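Long-range contacts in hydrophilic protein, virA protein (Chromobacterium violaceum, PDB 3BO6), which is a phosphothreonine lyase effector that probably removes phosphate from phosphothreonine in host MAP kinases by beta-elimination: residues Lys113-Asp118 / Gln133-Val138; Ser41-Ser46 / Val64-His69; Phe84-Gln89 / Lys187-Arg192. All coordinates share one frame; numbering follows the deposited sequence.

Interaction 1: Lys113-Asp118 / Gln133-Val138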
loop_
_atom_site.group_PDB
_atom_site.type_symbol
_atom_site.label_atom_id
_atom_site.label_comp_id
_atom_site.label_asym_id
_atom_site.label_seq_id
_atom_site.Cartn_x
_atom_site.Cartn_y
_atom_site.Cartn_z
ATOM N N LYS A 113 5.528 -3.788 4.949
ATOM C CA LYS A 113 6.487 -3.728 3.850
ATOM C C LYS A 113 5.999 -2.794 2.762
ATOM O O LYS A 113 4.845 -2.894 2.346
ATOM C CB LYS A 113 6.694 -5.137 3.273
ATOM C CG LYS A 113 7.846 -5.244 2.282
ATOM C CD LYS A 113 8.017 -6.670 1.762
ATOM C CE LYS A 113 7.183 -6.899 0.511
ATOM N NZ LYS A 113 7.811 -7.903 -0.405
ATOM N N TRP A 114 6.881 -1.916 2.284
ATOM C CA TRP A 114 6.552 -0.980 1.207
ATOM C C TRP A 114 7.833 -0.563 0.484
ATOM O O TRP A 114 8.927 -0.852 0.961
ATOM C CB TRP A 114 5.764 0.239 1.757
ATOM C CG TRP A 114 6.401 0.973 2.919
ATOM C CD1 TRP A 114 6.162 0.765 4.243
ATOM C CD2 TRP A 114 7.362 2.041 2.841
ATOM N NE1 TRP A 114 6.934 1.638 5.006
ATOM C CE2 TRP A 114 7.670 2.425 4.162
ATOM C CE3 TRP A 114 7.990 2.699 1.782
ATOM C CZ2 TRP A 114 8.588 3.436 4.453
ATOM C CZ3 TRP A 114 8.899 3.707 2.072
ATOM C CH2 TRP A 114 9.196 4.059 3.393
ATOM N N LYS A 115 7.695 0.057 -0.686
ATOM C CA LYS A 115 8.847 0.613 -1.465
ATOM C C LYS A 115 8.354 1.873 -2.140
ATOM O O LYS A 115 7.188 2.123 -2.075
ATOM C CB LYS A 115 9.408 -0.414 -2.441
ATOM C CG LYS A 115 8.509 -0.774 -3.592
ATOM C CD LYS A 115 9.137 -1.964 -4.316
ATOM C CE LYS A 115 8.461 -2.245 -5.625
ATOM N NZ LYS A 115 9.095 -3.471 -6.226
ATOM N N VAL A 116 9.354 2.713 -2.439
ATOM C CA VAL A 116 9.202 3.963 -3.157
ATOM C C VAL A 116 10.201 3.999 -4.311
ATOM O O VAL A 116 11.332 3.536 -4.179
ATOM C CB VAL A 116 9.371 5.198 -2.215
ATOM C CG1 VAL A 116 10.783 5.276 -1.643
ATOM C CG2 VAL A 116 9.001 6.475 -2.926
ATOM N N THR A 117 9.792 4.547 -5.445
ATOM C CA THR A 117 10.663 4.509 -6.592
ATOM C C THR A 117 11.795 5.493 -6.335
ATOM O O THR A 117 11.590 6.570 -5.745
ATOM C CB THR A 117 9.844 5.090 -7.760
ATOM O OG1 THR A 117 8.689 4.271 -7.971
ATOM C CG2 THR A 117 10.669 5.178 -9.066
ATOM N N ASP A 118 12.987 5.124 -6.788
ATOM C CA ASP A 118 14.129 6.029 -6.799
ATOM C C ASP A 118 14.053 6.871 -8.063
ATOM O O ASP A 118 14.333 6.388 -9.178
ATOM C CB ASP A 118 15.432 5.227 -6.776
ATOM C CG ASP A 118 16.671 6.123 -6.724
ATOM O OD1 ASP A 118 16.541 7.335 -6.997
ATOM O OD2 ASP A 118 17.750 5.595 -6.412
ATOM N N GLN A 133 4.370 5.712 -7.398
ATOM C CA GLN A 133 5.732 5.833 -6.886
ATOM C C GLN A 133 5.893 5.201 -5.508
ATOM O O GLN A 133 7.018 5.014 -5.032
ATOM C CB GLN A 133 6.186 7.290 -6.866
ATOM C CG GLN A 133 6.092 7.954 -8.231
ATOM C CD GLN A 133 4.853 8.808 -8.398
ATOM O OE1 GLN A 133 3.876 8.673 -7.655
ATOM N NE2 GLN A 133 4.870 9.691 -9.391
ATOM N N PHE A 134 4.782 4.885 -4.848
ATOM C CA PHE A 134 4.829 4.097 -3.617
ATOM C C PHE A 134 4.041 2.822 -3.830
ATOM O O PHE A 134 2.956 2.858 -4.419
ATOM C CB PHE A 134 4.196 4.845 -2.427
ATOM C CG PHE A 134 4.859 6.162 -2.093
ATOM C CD1 PHE A 134 5.652 6.289 -0.962
ATOM C CD2 PHE A 134 4.654 7.269 -2.896
ATOM C CE1 PHE A 134 6.260 7.517 -0.656
ATOM C CE2 PHE A 134 5.262 8.480 -2.602
ATOM C CZ PHE A 134 6.048 8.598 -1.484
ATOM N N THR A 135 4.576 1.703 -3.362
ATOM C CA THR A 135 3.872 0.426 -3.382
ATOM C C THR A 135 3.782 -0.098 -1.955
ATOM O O THR A 135 4.792 -0.190 -1.270
ATOM C CB THR A 135 4.626 -0.572 -4.264
ATOM O OG1 THR A 135 4.713 -0.053 -5.602
ATOM C CG2 THR A 135 3.902 -1.918 -4.281
ATOM N N LEU A 136 2.568 -0.402 -1.503
ATOM C CA LEU A 136 2.317 -0.907 -0.155
ATOM C C LEU A 136 1.830 -2.341 -0.245
ATOM O O LEU A 136 0.845 -2.615 -0.943
ATOM C CB LEU A 136 1.216 -0.083 0.536
ATOM C CG LEU A 136 1.269 1.441 0.465
ATOM C CD1 LEU A 136 0.043 2.043 1.139
ATOM C CD2 LEU A 136 2.527 1.947 1.133
ATOM N N TYR A 137 2.487 -3.250 0.467
ATOM C CA TYR A 137 2.118 -4.662 0.459
ATOM C C TYR A 137 1.272 -5.003 1.669
ATOM O O TYR A 137 1.718 -4.847 2.810
ATOM C CB TYR A 137 3.376 -5.532 0.427
ATOM C CG TYR A 137 4.235 -5.262 -0.783
ATOM C CD1 TYR A 137 4.023 -5.928 -1.976
ATOM C CD2 TYR A 137 5.231 -4.312 -0.739
ATOM C CE1 TYR A 137 4.834 -5.673 -3.092
ATOM C CE2 TYR A 137 6.026 -4.048 -1.826
ATOM C CZ TYR A 137 5.827 -4.711 -2.998
ATOM O OH TYR A 137 6.668 -4.391 -4.042
ATOM N N VAL A 138 0.041 -5.451 1.427
ATOM C CA VAL A 138 -0.879 -5.795 2.497
ATOM C C VAL A 138 -0.736 -7.289 2.755
ATOM O O VAL A 138 -0.600 -8.074 1.811
ATOM C CB VAL A 138 -2.329 -5.484 2.097
ATOM C CG1 VAL A 138 -3.245 -5.707 3.300
ATOM C CG2 VAL A 138 -2.442 -4.053 1.591
#
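Lys-113 lays its tip over one face of the Tyr-137 ring, across two neighbouring antiparallel strands, 113-117 and 134-137, in the middle of the sheet. Its CE is 3.5 Å from Tyr-137 CD2, and NZ stands 4.3 Å from the ring centroid, almost on the ring normal, a cation-pi contact. Lys-115 meets the same tyrosine at the ring edge, CE lying 3.2 Å from Tyr-137 OH, while its CG packs beside Thr-135 CB. The other face of the pair is apolar. There Val-116 CG2, anti to the backbone N, covers one face of the Phe-134 ring, 3.7 Å from CE1; Trp-114 CB touches Leu-136 CD2 at 3.7 Å, Val-116 and Leu-136 each being in one of two deposited conformers. Two backbone bonds join Lys-115 and Thr-135, one in each direction. Farther out, helix 93-104 packs on this face: Phe-134 and Leu-136 rest on Leu-104, whose backbone O accepts from Trp-114 NE1. Gln-133 and Phe-134 both face Ile-86 of the next strand in a classic beta bulge, and Gln-133 NE2 is held by Ala-129 O and Val-88 O. Within the bulge, Gln-133 O accepts a hydrogen bond from Thr-117 N at 2.8 Å in its carbonyl plane.

Interaction 2: Ser41-Ser46 / Val64-His69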
loop_
_atom_site.group_PDB
_atom_site.type_symbol
_atom_site.label_atom_id
_atom_site.label_comp_id
_atom_site.label_asym_id
_atom_site.label_seq_id
_atom_site.Cartn_x
_atom_site.Cartn_y
_atom_site.Cartn_z
ATOM N N SER A 41 15.882 11.611 0.305
ATOM C CA SER A 41 17.264 11.503 -0.147
ATOM C C SER A 41 18.091 10.610 0.786
ATOM O O SER A 41 18.951 9.868 0.333
ATOM C CB SER A 41 17.894 12.890 -0.271
ATOM O OG SER A 41 19.209 12.791 -0.785
ATOM N N GLY A 42 17.810 10.669 2.083
ATOM C CA GLY A 42 18.483 9.818 3.050
ATOM C C GLY A 42 18.153 8.350 2.870
ATOM O O GLY A 42 19.023 7.474 2.954
ATOM N N MET A 43 16.881 8.067 2.631
ATOM C CA MET A 43 16.527 6.683 2.397
ATOM C C MET A 43 17.276 6.102 1.190
ATOM O O MET A 43 17.600 4.905 1.182
ATOM C CB MET A 43 15.023 6.493 2.266
ATOM C CG MET A 43 14.663 5.030 2.156
ATOM S SD MET A 43 12.960 4.688 2.579
ATOM C CE MET A 43 12.954 2.917 2.338
ATOM N N ARG A 44 17.624 6.931 0.209
ATOM C CA ARG A 44 18.448 6.472 -0.911
ATOM C C ARG A 44 19.816 5.961 -0.451
ATOM O O ARG A 44 20.439 5.114 -1.115
ATOM C CB ARG A 44 18.640 7.600 -1.926
ATOM C CG ARG A 44 17.352 8.132 -2.542
ATOM C CD ARG A 44 17.657 9.091 -3.697
ATOM N NE ARG A 44 18.184 8.374 -4.850
ATOM C CZ ARG A 44 19.423 8.488 -5.318
ATOM N NH1 ARG A 44 20.281 9.328 -4.753
ATOM N NH2 ARG A 44 19.795 7.769 -6.371
ATOM N N GLN A 45 20.289 6.474 0.678
ATOM C CA GLN A 45 21.613 6.129 1.182
ATOM C C GLN A 45 21.613 4.914 2.095
ATOM O O GLN A 45 22.625 4.599 2.725
ATOM C CB GLN A 45 22.236 7.326 1.902
ATOM C CG GLN A 45 22.468 8.492 0.983
ATOM C CD GLN A 45 23.358 8.115 -0.180
ATOM O OE1 GLN A 45 24.336 7.376 -0.009
ATOM N NE2 GLN A 45 23.034 8.618 -1.369
ATOM N N SER A 46 20.487 4.213 2.150
ATOM C CA SER A 46 20.401 3.048 3.015
ATOM C C SER A 46 21.379 1.997 2.556
ATOM O O SER A 46 21.818 1.157 3.340
ATOM C CB SER A 46 18.999 2.459 2.982
ATOM O OG SER A 46 18.066 3.392 3.478
ATOM N N VAL A 64 15.288 -0.162 -9.071
ATOM C CA VAL A 64 15.055 1.267 -9.007
ATOM C C VAL A 64 14.122 1.669 -7.856
ATOM O O VAL A 64 13.479 2.694 -7.921
ATOM C CB VAL A 64 14.538 1.807 -10.359
ATOM C CG1 VAL A 64 15.527 1.459 -11.476
ATOM C CG2 VAL A 64 13.159 1.270 -10.678
ATOM N N PHE A 65 14.091 0.875 -6.794
ATOM C CA PHE A 65 13.261 1.219 -5.634
ATOM C C PHE A 65 14.101 1.274 -4.375
ATOM O O PHE A 65 15.220 0.747 -4.322
ATOM C CB PHE A 65 12.149 0.182 -5.453
ATOM C CG PHE A 65 11.207 0.065 -6.633
ATOM C CD1 PHE A 65 10.139 0.939 -6.788
ATOM C CD2 PHE A 65 11.392 -0.938 -7.580
ATOM C CE1 PHE A 65 9.275 0.839 -7.872
ATOM C CE2 PHE A 65 10.519 -1.060 -8.661
ATOM C CZ PHE A 65 9.465 -0.174 -8.809
ATOM N N MET A 66 13.565 1.946 -3.370
ATOM C CA MET A 66 14.089 1.884 -2.014
ATOM C C MET A 66 13.041 1.176 -1.169
ATOM O O MET A 66 11.840 1.438 -1.315
ATOM C CB MET A 66 14.400 3.276 -1.463
ATOM C CG MET A 66 15.358 4.040 -2.354
ATOM S SD MET A 66 14.555 5.448 -3.107
ATOM C CE MET A 66 14.100 6.283 -1.610
ATOM N N HIS A 67 13.480 0.264 -0.311
ATOM C CA HIS A 67 12.574 -0.668 0.357
ATOM C C HIS A 67 12.596 -0.482 1.867
ATOM O O HIS A 67 13.641 -0.225 2.455
ATOM C CB HIS A 67 13.005 -2.105 0.063
ATOM C CG HIS A 67 13.200 -2.400 -1.391
ATOM N ND1 HIS A 67 12.230 -3.005 -2.157
ATOM C CD2 HIS A 67 14.249 -2.174 -2.218
ATOM C CE1 HIS A 67 12.670 -3.144 -3.394
ATOM N NE2 HIS A 67 13.891 -2.650 -3.459
ATOM N N ALA A 68 11.448 -0.711 2.494
ATOM C CA ALA A 68 11.329 -0.711 3.935
ATOM C C ALA A 68 10.514 -1.926 4.340
ATOM O O ALA A 68 9.445 -2.178 3.768
ATOM C CB ALA A 68 10.624 0.562 4.399
ATOM N N HIS A 69 10.976 -2.656 5.349
ATOM C CA HIS A 69 10.179 -3.747 5.895
ATOM C C HIS A 69 10.480 -3.936 7.366
ATOM O O HIS A 69 11.621 -3.851 7.777
ATOM C CB HIS A 69 10.351 -5.048 5.126
ATOM C CG HIS A 69 11.686 -5.684 5.306
ATOM N ND1 HIS A 69 12.752 -5.411 4.480
ATOM C CD2 HIS A 69 12.127 -6.589 6.211
ATOM C CE1 HIS A 69 13.800 -6.118 4.871
ATOM N NE2 HIS A 69 13.445 -6.842 5.917
#
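Met-43 and Met-66 cross where the short helix 40-44 packs against strand 65-70, a helix-on-sheet contact with no hydrogen bond between the two segments. The tight part centres on the two methionines. With CG anti to the backbone N (chi1 -175°) and the chain extended beyond it, Met-43, in one of two deposited conformers, reaches across to the strand until CE lies 3.9 Å from Ala-68 CB and close to His-67 O. Met-66 comes the other way, bent at chi2 and chi3, and sets its CE 4.0 Å from Met-43 CB and 3.9 Å from Arg-44 CG. The turn that follows is held locally: Met-43 O receives both Ser-46 OG, at 2.8 Å, and Ser-46 N, from the same face of its plane. The solvent side is looser. Ser-41 and Gln-45 point away from the strand, and Arg-44, also one of two conformers, contributes CG near the base of its side chain, while NE makes a salt bridge with Asp-118. Strand 65-70 itself lies between strands 55-59 and 113-117, so Met-66 also touches Ser-59 on one neighbour and Val-116 on the other, while Ser-46 rests on Leu-57 and the helix covers this part of the sheet.

Interaction 3: Phe84-Gln89 / Lys187-Arg192. With SO4 (sulfate ion), chain C.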
loop_
_atom_site.group_PDB
_atom_site.type_symbol
_atom_site.label_atom_id
_atom_site.label_comp_id
_atom_site.label_asym_id
_atom_site.label_seq_id
_atom_site.Cartn_x
_atom_site.Cartn_y
_atom_site.Cartn_z
ATOM N N PHE A 84 -1.394 -1.838 -2.670
ATOM C CA PHE A 84 -1.789 -0.501 -3.068
ATOM C C PHE A 84 -0.642 0.223 -3.725
ATOM O O PHE A 84 0.521 0.001 -3.389
ATOM C CB PHE A 84 -2.194 0.347 -1.852
ATOM C CG PHE A 84 -3.363 -0.186 -1.090
ATOM C CD1 PHE A 84 -3.193 -0.729 0.180
ATOM C CD2 PHE A 84 -4.644 -0.079 -1.603
ATOM C CE1 PHE A 84 -4.284 -1.196 0.916
ATOM C CE2 PHE A 84 -5.747 -0.540 -0.884
ATOM C CZ PHE A 84 -5.553 -1.107 0.380
ATOM N N HIS A 85 -0.980 1.141 -4.619
ATOM C CA HIS A 85 -0.017 2.112 -5.104
ATOM C C HIS A 85 -0.489 3.479 -4.660
ATOM O O HIS A 85 -1.686 3.689 -4.403
ATOM C CB HIS A 85 0.052 2.058 -6.625
ATOM C CG HIS A 85 0.542 0.753 -7.156
ATOM N ND1 HIS A 85 -0.263 -0.109 -7.863
ATOM C CD2 HIS A 85 1.763 0.167 -7.091
ATOM C CE1 HIS A 85 0.439 -1.177 -8.210
ATOM N NE2 HIS A 85 1.672 -1.028 -7.761
ATOM N N ILE A 86 0.458 4.409 -4.571
ATOM C CA ILE A 86 0.165 5.816 -4.318
ATOM C C ILE A 86 0.756 6.628 -5.463
ATOM O O ILE A 86 1.943 6.475 -5.787
ATOM C CB ILE A 86 0.768 6.308 -2.991
ATOM C CG1 ILE A 86 0.414 5.347 -1.851
ATOM C CG2 ILE A 86 0.263 7.732 -2.678
ATOM C CD1 ILE A 86 1.029 5.739 -0.499
ATOM N N SER A 87 -0.063 7.462 -6.099
ATOM C CA SER A 87 0.374 8.249 -7.257
ATOM C C SER A 87 0.363 9.740 -6.950
ATOM O O SER A 87 -0.693 10.315 -6.640
ATOM C CB SER A 87 -0.537 7.987 -8.464
ATOM O OG SER A 87 -0.520 6.624 -8.818
ATOM N N VAL A 88 1.537 10.354 -7.011
ATOM C CA VAL A 88 1.644 11.807 -6.928
ATOM C C VAL A 88 2.281 12.359 -8.200
ATOM O O VAL A 88 2.765 11.599 -9.061
ATOM C CB VAL A 88 2.445 12.251 -5.683
ATOM C CG1 VAL A 88 1.775 11.757 -4.401
ATOM C CG2 VAL A 88 3.896 11.778 -5.762
ATOM N N GLN A 89 2.253 13.673 -8.359
ATOM C CA GLN A 89 2.922 14.279 -9.505
ATOM C C GLN A 89 4.410 13.892 -9.497
ATOM O O GLN A 89 5.060 13.918 -8.450
ATOM C CB GLN A 89 2.730 15.795 -9.470
ATOM C CG GLN A 89 2.793 16.459 -10.843
ATOM C CD GLN A 89 4.214 16.666 -11.293
ATOM O OE1 GLN A 89 5.088 16.954 -10.478
ATOM N NE2 GLN A 89 4.462 16.511 -12.592
ATOM N N LYS A 187 -8.024 9.888 -4.279
ATOM C CA LYS A 187 -7.390 10.767 -5.253
ATOM C C LYS A 187 -5.957 10.350 -5.561
ATOM O O LYS A 187 -5.409 10.771 -6.569
ATOM C CB LYS A 187 -7.372 12.220 -4.742
ATOM C CG LYS A 187 -8.749 12.784 -4.392
ATOM C CD LYS A 187 -9.758 12.569 -5.515
ATOM C CE LYS A 187 -11.084 13.278 -5.219
ATOM N NZ LYS A 187 -12.060 13.066 -6.317
ATOM N N TYR A 188 -5.352 9.559 -4.674
ATOM C CA TYR A 188 -3.933 9.181 -4.820
ATOM C C TYR A 188 -3.713 7.669 -4.820
ATOM O O TYR A 188 -2.809 7.161 -5.483
ATOM C CB TYR A 188 -3.097 9.775 -3.680
ATOM C CG TYR A 188 -3.237 11.259 -3.486
ATOM C CD1 TYR A 188 -2.337 12.145 -4.094
ATOM C CD2 TYR A 188 -4.220 11.782 -2.654
ATOM C CE1 TYR A 188 -2.449 13.525 -3.906
ATOM C CE2 TYR A 188 -4.339 13.161 -2.462
ATOM C CZ TYR A 188 -3.451 14.010 -3.093
ATOM O OH TYR A 188 -3.558 15.371 -2.886
ATOM N N VAL A 189 -4.516 6.951 -4.049
ATOM C CA VAL A 189 -4.339 5.522 -3.854
ATOM C C VAL A 189 -5.099 4.703 -4.896
ATOM O O VAL A 189 -6.207 5.072 -5.325
ATOM C CB VAL A 189 -4.786 5.117 -2.433
ATOM C CG1 VAL A 189 -4.728 3.607 -2.251
ATOM C CG2 VAL A 189 -3.922 5.827 -1.378
ATOM N N SER A 190 -4.486 3.597 -5.311
ATOM C CA SER A 190 -5.166 2.614 -6.160
ATOM C C SER A 190 -4.760 1.207 -5.765
ATOM O O SER A 190 -3.818 1.025 -4.980
ATOM C CB SER A 190 -4.932 2.884 -7.653
ATOM O OG SER A 190 -3.548 2.830 -7.967
ATOM N N TYR A 191 -5.470 0.217 -6.290
ATOM C CA TYR A 191 -5.330 -1.171 -5.849
ATOM C C TYR A 191 -5.224 -2.177 -6.987
ATOM O O TYR A 191 -5.846 -2.010 -8.037
ATOM C CB TYR A 191 -6.586 -1.530 -5.055
ATOM C CG TYR A 191 -6.763 -3.022 -4.782
ATOM C CD1 TYR A 191 -6.094 -3.636 -3.724
ATOM C CD2 TYR A 191 -7.590 -3.806 -5.592
ATOM C CE1 TYR A 191 -6.273 -4.995 -3.458
ATOM C CE2 TYR A 191 -7.754 -5.166 -5.339
ATOM C CZ TYR A 191 -7.105 -5.741 -4.275
ATOM O OH TYR A 191 -7.286 -7.096 -4.019
ATOM N N ARG A 192 -4.457 -3.234 -6.761
ATOM C CA ARG A 192 -4.643 -4.458 -7.543
ATOM C C ARG A 192 -4.274 -5.671 -6.715
ATOM O O ARG A 192 -3.647 -5.557 -5.650
ATOM C CB ARG A 192 -3.895 -4.458 -8.889
ATOM C CG ARG A 192 -2.406 -4.718 -8.788
ATOM C CD ARG A 192 -1.712 -4.657 -10.170
ATOM N NE ARG A 192 -0.367 -5.252 -10.138
ATOM C CZ ARG A 192 -0.129 -6.537 -10.363
ATOM N NH1 ARG A 192 -1.141 -7.361 -10.656
ATOM N NH2 ARG A 192 1.118 -6.997 -10.302
HETATM S S SO4 C . 3.075 -3.760 -9.486
HETATM O O1 SO4 C . 1.737 -3.323 -9.934
HETATM O O2 SO4 C . 3.083 -5.200 -9.276
HETATM O O3 SO4 C . 4.048 -3.418 -10.507
HETATM O O4 SO4 C . 3.410 -3.106 -8.219
HETATM O O HOH W 1 -2.046 5.106 -7.349
#
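A basic anion pocket opens on the His-85 and Ser-190 face of this antiparallel strand pair, and a sulfate ion, probably from the crystallisation liquor, is bound there. His-85 NE2 donates to sulfate O4 at 2.7 Å with the sulfur in the plane of the ring. Arg-192, its chain extended from CG to NE, grips the ion with the edge of its guanidinium: NE meets O1 and NH2 meets O2, each at 2.9 Å. Lys-83, Arg-127 and Arg-199 complete the binding, a cluster consistent with a site for the substrate's phosphate in a phosphothreonine lyase. Asp-180 OD2 forms the second shell, bonded to both His-85 ND1 and Ser-190 OG, and so fixes the rotation of the imidazole. Beneath the pocket, His-85 and Ser-190 exchange two backbone bonds, and Ser-87 N donates to Tyr-188 O at 2.8 Å. A water donates to Tyr-188 O and Ser-190 OG, and is also bonded to Ser-87 OG, 2.6 Å away. On the opposite face Phe-84 CD2 meets Val-189 CG1 at 3.7 Å and Ile-86 packs against Val-189; at the end of the strand pair, Ile-86 CG2 touches Tyr-188 CB at 4.1 Å. Helix 149-168 covers this apolar side through Ile-159 and Leu-166, helix 93-104 adds Leu-100 against Ile-86, and strand 82-86 runs between strand 134-137 and strand 189-193, at one edge of the sheet in this chain.

In the fold
All three contacts are mainly buried and build on one antiparallel sheet. Interactions 1 and 3 pair adjacent strands near the centre of the chain, whereas interaction 2 packs a helix on the sheet, its centre about 16 Å from that of the chain and beside exposed helix residues. Interaction 1 touches both others: Val-116 and Met-66 join it to interaction 2 through the backbone, and Leu-136 and Phe-84 join it to interaction 3. Interactions 2 and 3 do not meet, their nearest atoms about 8 Å apart. Chemistry follows place: methionine packing in interaction 2, lysine-aromatic contacts on one face of interaction 1, and an anion site in interaction 3, to which Thr-135 of interaction 1 lies close.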